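Local coordinates for protein MmoQ Response regulator (Methylococcus capsulatus, PDB 3LJX) that probably makes cyclic di-GMP from two molecules of GTP as a full-length response regulator, of which this chain is the part holding the all-helical HDOD domain, at residues P9-D13 and G51-R55; I25-Q30 and A87-S91; A36-A40 and V71-I75; Q44-T50 and F136-L141; A119-T124 and Q222-A226. All blocks are in the same frame, centred on the assembly; numbering follows the deposited sequence. Where two conformers were deposited one is given.

Interaction 1 of 5, residues P9-D13 and G51-R55; sequences PMLCD and GRILR
A small salt-bridge network of Asp13, Arg52 and Arg55 ties the loop ahead of helix 19-29 to one side of helix 47-58. All of it converges on one carboxylate oxygen: Asp13 OD1 lies 3.0 Å from Arg52 NE and 3.3 Å from Arg55 NH1. The bond from Arg55 is weak and bent, with an N-H...O angle of 135°, although OD1 sits near the plane of that guanidinium group. Asp13 instead comes over a face of the Arg52 guanidinium, the two planes being 51° apart; Arg52 was modelled in two conformers, so this half is less certain. A water donates to Asp13 OD1 at 2.7 Å. Beside the ion pairs, Cys12 SG is turned to the helix by a chi1 of -170° and rests 3.6 Å from Arg52 CA and 3.8 Å from Arg55 CD. The poorly ordered CE of Met10, a selenomethionine, reaches Arg55 CD at 3.9 Å. With an alanine in place of Arg55, Asp13 would probably keep a single arginine mate and Cys12 SG lose that side-chain cover. Two arginines, one of them weakly bonded, and a water share one carboxylate oxygen, which probably favours the charged form of Asp13.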
# COMPACT_ATOMS: atom_id res chain seq x y z
N PRO A 9 5.28 -17.13 -1.80
CA PRO A 9 4.50 -16.41 -2.81
C PRO A 9 5.02 -14.99 -2.99
O PRO A 9 5.28 -14.31 -2.01
CB PRO A 9 3.10 -16.37 -2.20
CG PRO A 9 3.07 -17.49 -1.19
CD PRO A 9 4.47 -17.62 -0.68
N MSE A 10 5.15 -14.55 -4.23
CA MSE A 10 5.76 -13.26 -4.49
C MSE A 10 5.38 -12.75 -5.88
O MSE A 10 5.83 -13.29 -6.89
CB MSE A 10 7.27 -13.42 -4.36
CG MSE A 10 8.05 -12.22 -4.74
SE MSE A 10 7.81 -10.74 -3.53
CE MSE A 10 8.04 -9.38 -4.87
N LEU A 11 4.54 -11.71 -5.94
CA LEU A 11 4.24 -11.03 -7.20
C LEU A 11 4.70 -9.59 -7.10
O LEU A 11 4.55 -8.95 -6.06
CB LEU A 11 2.74 -11.04 -7.53
CG LEU A 11 2.11 -12.35 -8.01
CD1 LEU A 11 1.98 -13.33 -6.83
CD2 LEU A 11 0.75 -12.11 -8.67
N CYS A 12 5.26 -9.07 -8.18
CA CYS A 12 5.58 -7.65 -8.18
C CYS A 12 5.47 -7.07 -9.59
O CYS A 12 4.63 -6.21 -9.84
CB CYS A 12 6.94 -7.38 -7.54
SG CYS A 12 7.27 -5.62 -7.26
N ASP A 13 6.28 -7.58 -10.51
CA ASP A 13 6.28 -7.06 -11.87
C ASP A 13 4.90 -7.16 -12.51
O ASP A 13 4.53 -6.32 -13.32
CB ASP A 13 7.33 -7.76 -12.73
CG ASP A 13 8.76 -7.49 -12.26
OD1 ASP A 13 8.98 -6.52 -11.50
OD2 ASP A 13 9.66 -8.26 -12.64
N GLY A 51 5.67 -0.24 -5.57
CA GLY A 51 6.32 -1.45 -5.08
C GLY A 51 7.54 -1.86 -5.90
O GLY A 51 8.61 -2.11 -5.32
N ARG A 52 7.40 -1.95 -7.23
CA ARG A 52 8.50 -2.36 -8.11
C ARG A 52 9.70 -1.47 -7.91
O ARG A 52 10.83 -1.94 -7.82
CB ARG A 52 8.09 -2.26 -9.59
CG ARG A 52 7.34 -3.44 -10.17
CD ARG A 52 7.21 -3.32 -11.71
NE ARG A 52 8.44 -3.72 -12.41
CZ ARG A 52 8.56 -3.81 -13.73
NH1 ARG A 52 7.52 -3.53 -14.51
NH2 ARG A 52 9.71 -4.18 -14.27
N ILE A 53 9.45 -0.16 -7.85
CA ILE A 53 10.52 0.81 -7.66
C ILE A 53 11.22 0.64 -6.32
O ILE A 53 12.45 0.62 -6.26
CB ILE A 53 10.00 2.26 -7.85
CG1 ILE A 53 9.67 2.48 -9.33
CG2 ILE A 53 11.05 3.28 -7.38
CD1 ILE A 53 8.77 3.65 -9.60
N LEU A 54 10.46 0.50 -5.24
CA LEU A 54 11.06 0.30 -3.92
C LEU A 54 11.89 -0.97 -3.92
O LEU A 54 12.98 -1.03 -3.37
CB LEU A 54 9.98 0.19 -2.84
CG LEU A 54 9.21 1.47 -2.52
CD1 LEU A 54 8.23 1.21 -1.39
CD2 LEU A 54 10.17 2.62 -2.19
N ARG A 55 11.35 -2.00 -4.56
CA ARG A 55 12.00 -3.29 -4.57
C ARG A 55 13.33 -3.23 -5.33
O ARG A 55 14.34 -3.83 -4.93
CB ARG A 55 11.07 -4.30 -5.21
CG ARG A 55 11.70 -5.64 -5.45
CD ARG A 55 10.64 -6.63 -5.85
NE ARG A 55 11.22 -7.77 -6.52
CZ ARG A 55 11.19 -7.95 -7.83
NH1 ARG A 55 10.60 -7.06 -8.62
NH2 ARG A 55 11.76 -9.03 -8.35
O HOH W 1 11.51 -5.60 -11.95

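Interaction 2 of 5, residues I25-Q30 and A87-S91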
# COMPACT_ATOMS: atom_id res chain seq x y z
N ILE A 25 1.04 8.45 -16.17
CA ILE A 25 2.42 8.23 -15.79
C ILE A 25 3.28 8.19 -17.05
O ILE A 25 4.33 8.85 -17.11
CB ILE A 25 2.59 6.93 -14.95
CG1 ILE A 25 2.07 7.14 -13.53
CG2 ILE A 25 4.05 6.52 -14.91
CD1 ILE A 25 1.89 5.85 -12.74
N LEU A 26 2.83 7.44 -18.05
CA LEU A 26 3.54 7.34 -19.33
C LEU A 26 3.70 8.71 -19.99
O LEU A 26 4.77 9.06 -20.47
CB LEU A 26 2.84 6.38 -20.28
CG LEU A 26 3.04 4.90 -19.94
CD1 LEU A 26 2.11 4.03 -20.77
CD2 LEU A 26 4.50 4.49 -20.13
N ASN A 27 2.61 9.48 -20.00
CA ASN A 27 2.65 10.82 -20.56
C ASN A 27 3.76 11.65 -19.93
O ASN A 27 4.57 12.24 -20.63
CB ASN A 27 1.31 11.51 -20.35
CG ASN A 27 1.33 12.95 -20.82
OD1 ASN A 27 1.45 13.88 -20.00
ND2 ASN A 27 1.24 13.16 -22.13
N LEU A 28 3.79 11.68 -18.61
CA LEU A 28 4.81 12.41 -17.86
C LEU A 28 6.21 11.82 -18.08
O LEU A 28 7.19 12.55 -18.24
CB LEU A 28 4.47 12.39 -16.38
CG LEU A 28 5.13 13.48 -15.55
CD1 LEU A 28 4.75 14.85 -16.11
CD2 LEU A 28 4.71 13.34 -14.08
N ALA A 29 6.31 10.50 -18.09
CA ALA A 29 7.60 9.85 -18.26
C ALA A 29 8.21 10.15 -19.64
O ALA A 29 9.43 10.21 -19.78
CB ALA A 29 7.47 8.33 -18.03
N GLN A 30 7.35 10.36 -20.63
CA GLN A 30 7.81 10.66 -21.99
C GLN A 30 7.96 12.16 -22.20
O GLN A 30 8.37 12.60 -23.26
CB GLN A 30 6.83 10.12 -23.02
CG GLN A 30 6.83 8.62 -23.10
CD GLN A 30 5.54 8.08 -23.71
OE1 GLN A 30 5.41 6.87 -23.91
NE2 GLN A 30 4.59 8.96 -23.99
N ALA A 87 8.84 3.59 -15.03
CA ALA A 87 7.65 4.32 -15.47
C ALA A 87 7.31 4.07 -16.95
O ALA A 87 6.15 3.86 -17.30
CB ALA A 87 7.80 5.81 -15.18
N LEU A 88 8.33 4.07 -17.81
CA LEU A 88 8.11 3.82 -19.24
C LEU A 88 7.74 2.37 -19.47
O LEU A 88 7.24 2.02 -20.53
CB LEU A 88 9.36 4.15 -20.06
CG LEU A 88 9.84 5.60 -20.07
CD1 LEU A 88 11.26 5.68 -20.62
CD2 LEU A 88 8.89 6.49 -20.87
N SER A 89 8.01 1.50 -18.50
CA SER A 89 7.75 0.08 -18.71
C SER A 89 6.26 -0.22 -18.76
O SER A 89 5.85 -1.24 -19.29
CB SER A 89 8.45 -0.80 -17.67
OG SER A 89 7.75 -0.74 -16.44
N LEU A 90 5.44 0.68 -18.23
CA LEU A 90 3.99 0.48 -18.28
C LEU A 90 3.50 0.37 -19.73
O LEU A 90 2.49 -0.30 -19.99
CB LEU A 90 3.24 1.59 -17.53
CG LEU A 90 3.58 1.77 -16.05
CD1 LEU A 90 2.86 2.98 -15.52
CD2 LEU A 90 3.25 0.53 -15.23
N SER A 91 4.20 1.02 -20.65
CA SER A 91 3.94 0.85 -22.09
C SER A 91 3.54 -0.58 -22.39
O SER A 91 2.55 -0.83 -23.09
CB SER A 91 5.19 1.19 -22.92
OG SER A 91 5.53 2.56 -22.81
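Ala87 opens the contact by placing its CB between two side chains of helix 19-29, 3.8 Å from Ile25 CG2 and also close to Ala29 CB. Its carbonyl meets a third: Leu26 CD2 lies 3.3 Å from Ala87 O, a snug approach of a methyl group to backbone. Leu26 gets there because its CG stands beside its own backbone N (chi1 -75°), which carries the branch across to the end of helix 80-88. Next along the chain, Leu88 sends CD2 in the direction of the C-terminal end of helix 19-29, where Ala29 CB and Gln30 CG each approach it at 3.7 Å. Gln30 contributes the aliphatic part of its chain here. Leu90 then turns back to the other end of the contact. Its CD1 packs against Ile25 CG2 at 3.8 Å, and its CB lies 4.1 Å from Leu26 CD2. Ser91, which is poorly ordered, comes last; its OG donates to Leu88 O over 2.9 Å, and Ser91 N bonds to the same carbonyl, so the turn is closed on itself, and Leu26 CD2 lies next to Ser91 OG and Leu88 O. Leu49 of helix 47-58 packs on Ile25 and Leu90 from the interior, and Arg84 of helix 80-88 adds a weak bond to Ala29 O. Two helix ends joined by small and branched apolar side chains fit the all-helical packing of an HDOD domain; the contact is peripheral, its centre about 21 Å from the centre of the chain.

Interaction 3 of 5, residues A36-A40 and V71-I75; sequences AEALA and VIDAI
Ala36 and Ala40 turn the small-residue side of helix 36-43 to Val71, Ile72 and Ile75 of helix 71-78, one of the helix pairs that build the all-helical HDOD domain. The two short segments run in roughly opposed senses, at 138° between their N-to-C directions, with axes 9.3 Å apart. Apolar side-chain packing carries both ends. Ala40 CB sits 4.0 Å from both Val71 CG1 and Ile72 CB, so this alanine occupies the angle between two branched neighbours, and the backbones come close here, with Ala40 CA 5.3 Å from Val71 CA. At the other end Ala36 CB meets the two isoleucines through different branches, CG2 of Ile75 at 3.9 Å and CD1 of Ile72 a little farther off. Ile72 can reach so far along the helix because CG1 lies opposite its backbone N (chi1 -170°) and chi2 then bends CD1 toward Ala36. Contacts of polar atoms with methyls form the second kind. The chain of Glu37 folds back at chi2, bringing OE2 to 4.0 Å from Ile72 CD1 at the exposed margin. On the buried side Leu80 and Val83 of helix 80-88 pack against Ile75, and Thr50 of helix 47-58 touches Val71. Ile75 extends its CG1 arm to the backbone of the facing helix, where CD1 ends 3.5 Å from Ala36 O.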
# COMPACT_ATOMS: atom_id res chain seq x y z
N ALA A 36 11.94 15.30 -10.95
CA ALA A 36 11.90 14.15 -10.06
C ALA A 36 10.61 14.21 -9.25
O ALA A 36 9.90 13.21 -9.11
CB ALA A 36 13.10 14.16 -9.14
N GLU A 37 10.33 15.40 -8.74
CA GLU A 37 9.20 15.63 -7.84
C GLU A 37 7.85 15.34 -8.49
O GLU A 37 7.01 14.67 -7.90
CB GLU A 37 9.24 17.05 -7.28
CG GLU A 37 10.39 17.32 -6.30
CD GLU A 37 11.78 17.30 -6.94
OE1 GLU A 37 11.89 17.57 -8.17
OE2 GLU A 37 12.76 17.03 -6.22
N ALA A 38 7.64 15.85 -9.70
CA ALA A 38 6.36 15.67 -10.37
C ALA A 38 6.15 14.20 -10.70
O ALA A 38 5.04 13.68 -10.60
CB ALA A 38 6.28 16.51 -11.64
N LEU A 39 7.22 13.54 -11.11
CA LEU A 39 7.15 12.15 -11.48
C LEU A 39 6.84 11.27 -10.26
O LEU A 39 5.97 10.40 -10.32
CB LEU A 39 8.46 11.70 -12.12
CG LEU A 39 8.37 10.30 -12.71
CD1 LEU A 39 7.20 10.25 -13.70
CD2 LEU A 39 9.67 9.89 -13.37
N ALA A 40 7.55 11.51 -9.16
CA ALA A 40 7.30 10.80 -7.90
C ALA A 40 5.86 10.99 -7.40
O ALA A 40 5.20 10.02 -7.02
CB ALA A 40 8.31 11.26 -6.83
N VAL A 71 8.95 6.98 -3.39
CA VAL A 71 9.45 7.11 -4.75
C VAL A 71 10.51 8.21 -4.84
O VAL A 71 11.54 8.03 -5.49
CB VAL A 71 8.32 7.39 -5.73
CG1 VAL A 71 8.83 7.33 -7.17
CG2 VAL A 71 7.19 6.38 -5.52
N ILE A 72 10.29 9.33 -4.15
CA ILE A 72 11.25 10.44 -4.25
C ILE A 72 12.62 10.04 -3.66
O ILE A 72 13.67 10.39 -4.21
CB ILE A 72 10.72 11.72 -3.62
CG1 ILE A 72 11.64 12.90 -3.97
CG2 ILE A 72 10.58 11.56 -2.12
CD1 ILE A 72 11.66 13.25 -5.44
N ASP A 73 12.61 9.28 -2.57
CA ASP A 73 13.87 8.78 -2.02
C ASP A 73 14.53 7.75 -2.94
O ASP A 73 15.76 7.71 -3.06
CB ASP A 73 13.68 8.21 -0.62
CG ASP A 73 13.33 9.28 0.39
OD1 ASP A 73 13.91 10.40 0.29
OD2 ASP A 73 12.47 9.02 1.26
N ALA A 74 13.73 6.91 -3.58
CA ALA A 74 14.30 5.97 -4.55
C ALA A 74 15.01 6.74 -5.68
O ALA A 74 16.13 6.40 -6.08
CB ALA A 74 13.22 5.05 -5.11
N ILE A 75 14.36 7.79 -6.18
CA ILE A 75 14.94 8.60 -7.24
C ILE A 75 16.29 9.19 -6.81
O ILE A 75 17.28 9.05 -7.52
CB ILE A 75 14.00 9.73 -7.66
CG1 ILE A 75 12.80 9.18 -8.42
CG2 ILE A 75 14.74 10.71 -8.54
CD1 ILE A 75 11.83 10.27 -8.87

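Interaction 4 of 5, residues Q44-T50 and F136-L141; sequences QTDPALT and FTLGLL
Gln44 lays its side chain across one face of the Phe136 ring, from the turn before helix 47-58 to helix 132-141. Its CB starts 4.0 Å from Phe136 CE1; CG and CD follow over the same corner, CD at 3.6 Å from CE1. At the tip NE2 stands 3.8 Å above the ring plane, over its centre, so amide and ring are stacked with only 14° between planes. OE1 points past the CD1 side to a water that donates to it and also to Thr137 OG1, whose strongest partner is Ala69 O. A chi1 of 73° folds the chain back over the ring, while the residue's own carbonyl meets the same CE1 from the edge: Gln44 O lies in the ring plane, 3.2 Å from Phe136 CE1. Leu140 CD2 approaches that same oxygen and ends tip to tip with Thr50, 3.7 Å from its OG1. Pro47 closes the far end, with CB 3.9 Å from Leu141 CD1. Within the turn, Asp46 caps the helix by accepting from Leu49 N through OD2 (2.7 Å), and its carbonyl takes both N and OG1 of Thr50. In this buried centre of the HDOD domain Asp46 O and OD2 thus find donors within their own turn, and the two segments are joined by stacking, apolar contact and one bridging water.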
# COMPACT_ATOMS: atom_id res chain seq x y z
N GLN A 44 3.57 7.69 -7.16
CA GLN A 44 3.21 7.17 -5.86
C GLN A 44 1.69 7.13 -5.66
O GLN A 44 1.23 6.82 -4.56
CB GLN A 44 3.90 7.93 -4.73
CG GLN A 44 3.34 9.31 -4.52
CD GLN A 44 3.97 9.98 -3.32
OE1 GLN A 44 4.98 9.51 -2.79
NE2 GLN A 44 3.37 11.09 -2.87
N THR A 45 0.92 7.42 -6.70
CA THR A 45 -0.52 7.15 -6.65
C THR A 45 -0.80 5.69 -7.06
O THR A 45 -1.94 5.22 -6.95
CB THR A 45 -1.35 8.08 -7.56
OG1 THR A 45 -0.96 7.90 -8.93
CG2 THR A 45 -1.19 9.53 -7.15
N ASP A 46 0.23 4.99 -7.53
CA ASP A 46 0.05 3.62 -8.00
C ASP A 46 0.81 2.59 -7.15
O ASP A 46 2.05 2.58 -7.13
CB ASP A 46 0.46 3.47 -9.46
CG ASP A 46 0.29 2.05 -9.96
OD1 ASP A 46 -0.85 1.54 -9.94
OD2 ASP A 46 1.30 1.44 -10.37
N PRO A 47 0.07 1.73 -6.44
CA PRO A 47 0.68 0.70 -5.59
C PRO A 47 1.62 -0.23 -6.38
O PRO A 47 2.73 -0.48 -5.91
CB PRO A 47 -0.52 -0.07 -5.05
CG PRO A 47 -1.67 0.91 -5.09
CD PRO A 47 -1.40 1.79 -6.30
N ALA A 48 1.20 -0.72 -7.55
CA ALA A 48 2.06 -1.64 -8.32
C ALA A 48 3.43 -1.03 -8.65
O ALA A 48 4.47 -1.57 -8.27
CB ALA A 48 1.36 -2.12 -9.61
N LEU A 49 3.43 0.11 -9.35
CA LEU A 49 4.69 0.70 -9.81
C LEU A 49 5.54 1.16 -8.64
O LEU A 49 6.77 1.07 -8.68
CB LEU A 49 4.44 1.85 -10.80
CG LEU A 49 5.70 2.43 -11.45
CD1 LEU A 49 6.59 1.34 -12.12
CD2 LEU A 49 5.31 3.48 -12.45
N THR A 50 4.88 1.64 -7.59
CA THR A 50 5.59 2.05 -6.37
C THR A 50 6.34 0.90 -5.70
O THR A 50 7.51 1.05 -5.31
CB THR A 50 4.63 2.68 -5.38
OG1 THR A 50 4.14 3.92 -5.93
CG2 THR A 50 5.35 2.94 -4.09
N PHE A 136 3.16 7.72 3.97
CA PHE A 136 2.26 7.75 2.82
C PHE A 136 2.36 6.43 2.08
O PHE A 136 1.36 5.77 1.78
CB PHE A 136 2.65 8.88 1.88
CG PHE A 136 1.88 8.89 0.60
CD1 PHE A 136 2.18 7.99 -0.41
CD2 PHE A 136 0.84 9.81 0.41
CE1 PHE A 136 1.46 7.99 -1.61
CE2 PHE A 136 0.12 9.81 -0.78
CZ PHE A 136 0.43 8.91 -1.79
N THR A 137 3.60 6.05 1.80
CA THR A 137 3.91 4.85 1.05
C THR A 137 3.38 3.61 1.75
O THR A 137 2.78 2.74 1.11
CB THR A 137 5.43 4.72 0.83
OG1 THR A 137 5.90 5.91 0.20
CG2 THR A 137 5.74 3.53 -0.06
N LEU A 138 3.60 3.51 3.06
CA LEU A 138 3.06 2.36 3.79
C LEU A 138 1.52 2.32 3.72
O LEU A 138 0.92 1.24 3.59
CB LEU A 138 3.52 2.35 5.23
CG LEU A 138 3.05 1.10 5.99
CD1 LEU A 138 3.44 -0.17 5.23
CD2 LEU A 138 3.61 1.08 7.41
N GLY A 139 0.90 3.49 3.81
CA GLY A 139 -0.55 3.57 3.71
C GLY A 139 -1.00 3.08 2.34
O GLY A 139 -1.92 2.27 2.22
N LEU A 140 -0.34 3.56 1.30
CA LEU A 140 -0.63 3.14 -0.06
C LEU A 140 -0.62 1.61 -0.20
O LEU A 140 -1.49 1.02 -0.87
CB LEU A 140 0.40 3.74 -1.02
CG LEU A 140 0.19 3.50 -2.51
CD1 LEU A 140 -1.00 4.32 -3.03
CD2 LEU A 140 1.47 3.84 -3.30
N LEU A 141 0.36 0.98 0.44
CA LEU A 141 0.67 -0.44 0.22
C LEU A 141 0.06 -1.37 1.27
O LEU A 141 0.20 -2.58 1.17
CB LEU A 141 2.18 -0.63 0.21
CG LEU A 141 3.01 -0.56 -1.08
CD1 LEU A 141 2.22 -0.07 -2.31
CD2 LEU A 141 4.30 0.23 -0.88
O HOH W 2 6.37 7.08 -2.35

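Interaction 5 of 5, residues A119-T124 and Q222-A226; sequences ALQSIT and QLALA
Leu120 and Ala226 bring helix 106-125 and helix 214-233 together in a buried pair of the all-helical fold, their CA atoms 5.1 Å apart. The short segments run at 136° to each other, with axes 9.0 Å apart. The tight part is built round Leu120 and Ile123. Leu120 CB lies 3.8 Å from Ala226 CB, where the methyl group allows the helices to approach. Beyond CB, with CG swung opposite the backbone N (chi1 -176°), the branches separate: CD1 comes to 3.5 Å from Gln222 O, and CD2 crosses Leu223 at 3.6 Å from its CD2. Leu223 leaves its helix in the other direction and only its end bends back to the contact. Shortening Leu120 to an alanine is likely to open a gap between the two helices and leave Leu223 CD2 without its close partner. Ile123 is well packed too, its CD1 3.9 Å from Ala226 N. The side chains of Ile123 and Gln222 run alongside with their ends pointing opposite ways, the glutamine offering CB and CG to the CG2 branch of Ile123. The looser part lies at Ala119 and Thr124, though it is buried as well. Ala119 CB stands 4.2 Å from Ala226 CB. The amide of Gln222, on which Cys254 of helix 245-254 packs, is held through OE1 by Thr129 OG1, which leaves that oxygen still beside a methyl group, Thr124 CG2 to Gln222 OE1 at 3.8 Å.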
# COMPACT_ATOMS: atom_id res chain seq x y z
N ALA A 119 -4.45 10.14 3.87
CA ALA A 119 -4.83 10.30 5.28
C ALA A 119 -3.67 10.04 6.23
O ALA A 119 -3.46 10.78 7.20
CB ALA A 119 -6.04 9.41 5.63
N LEU A 120 -2.92 8.97 5.98
CA LEU A 120 -1.85 8.60 6.90
C LEU A 120 -0.76 9.66 6.86
O LEU A 120 -0.19 10.02 7.89
CB LEU A 120 -1.29 7.21 6.58
CG LEU A 120 -0.24 6.70 7.57
CD1 LEU A 120 -0.75 6.73 9.04
CD2 LEU A 120 0.23 5.31 7.18
N GLN A 121 -0.48 10.16 5.67
CA GLN A 121 0.48 11.25 5.54
C GLN A 121 0.08 12.46 6.36
O GLN A 121 0.92 12.99 7.09
CB GLN A 121 0.66 11.66 4.08
CG GLN A 121 1.50 12.92 3.96
CD GLN A 121 2.27 12.95 2.67
OE1 GLN A 121 1.70 12.92 1.58
NE2 GLN A 121 3.60 13.02 2.78
N SER A 122 -1.18 12.89 6.25
CA SER A 122 -1.67 14.04 7.04
C SER A 122 -1.56 13.81 8.54
O SER A 122 -1.05 14.65 9.28
CB SER A 122 -3.12 14.39 6.72
OG SER A 122 -3.21 15.09 5.50
N ILE A 123 -2.07 12.68 8.99
CA ILE A 123 -1.96 12.31 10.39
C ILE A 123 -0.50 12.38 10.86
O ILE A 123 -0.18 13.10 11.80
CB ILE A 123 -2.54 10.92 10.64
CG1 ILE A 123 -4.06 10.96 10.41
CG2 ILE A 123 -2.19 10.44 12.04
CD1 ILE A 123 -4.72 9.59 10.27
N THR A 124 0.40 11.66 10.18
CA THR A 124 1.79 11.63 10.66
C THR A 124 2.48 12.99 10.52
O THR A 124 3.42 13.29 11.27
CB THR A 124 2.60 10.56 9.94
OG1 THR A 124 2.60 10.83 8.54
CG2 THR A 124 1.99 9.17 10.21
N GLN A 222 -2.08 5.21 14.48
CA GLN A 222 -2.16 6.15 13.36
C GLN A 222 -2.60 5.47 12.08
O GLN A 222 -3.38 6.03 11.29
CB GLN A 222 -0.84 6.86 13.15
CG GLN A 222 -0.44 7.83 14.28
CD GLN A 222 1.01 8.30 14.13
OE1 GLN A 222 1.88 7.54 13.68
NE2 GLN A 222 1.26 9.56 14.50
N LEU A 223 -2.10 4.25 11.89
CA LEU A 223 -2.48 3.43 10.75
C LEU A 223 -3.96 3.06 10.84
O LEU A 223 -4.70 3.20 9.87
CB LEU A 223 -1.64 2.16 10.71
CG LEU A 223 -0.27 2.32 10.05
CD1 LEU A 223 0.79 1.43 10.74
CD2 LEU A 223 -0.41 2.01 8.56
N ALA A 224 -4.37 2.60 12.03
CA ALA A 224 -5.75 2.19 12.25
C ALA A 224 -6.68 3.36 11.97
O ALA A 224 -7.73 3.20 11.35
CB ALA A 224 -5.95 1.66 13.70
N LEU A 225 -6.27 4.56 12.39
CA LEU A 225 -7.08 5.74 12.15
C LEU A 225 -7.17 6.08 10.65
O LEU A 225 -8.24 6.45 10.16
CB LEU A 225 -6.54 6.92 12.92
CG LEU A 225 -7.60 7.95 13.21
CD1 LEU A 225 -8.71 7.33 14.06
CD2 LEU A 225 -6.94 9.11 13.93
N ALA A 226 -6.06 5.95 9.92
CA ALA A 226 -6.09 6.21 8.49
C ALA A 226 -7.03 5.23 7.81
O ALA A 226 -7.77 5.59 6.89
CB ALA A 226 -4.69 6.10 7.88

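How the interactions relate
Interactions 1 to 4 form one continuous cluster of helices, with helix 47-58 shared by interactions 1 and 4, whose centres are 11 Å apart; Leu54 of that helix packs on Thr137 and Leu141. Interaction 3 joins the helices just before and just after helix 47-58 in the chain, and interaction 2 encloses it in sequence. Leu49 fills the space between interactions 2 and 4, and Val71 touches Gln44 and Thr50. Interaction 5 follows interactions 1 to 3 along the chain and crosses interaction 4; it lies about 24 Å from interaction 1 between centres, yet meets interaction 4 through Gln121 and Phe136. Interaction 4, near the chain centre, thus links the N-terminal helices to the later helical pair.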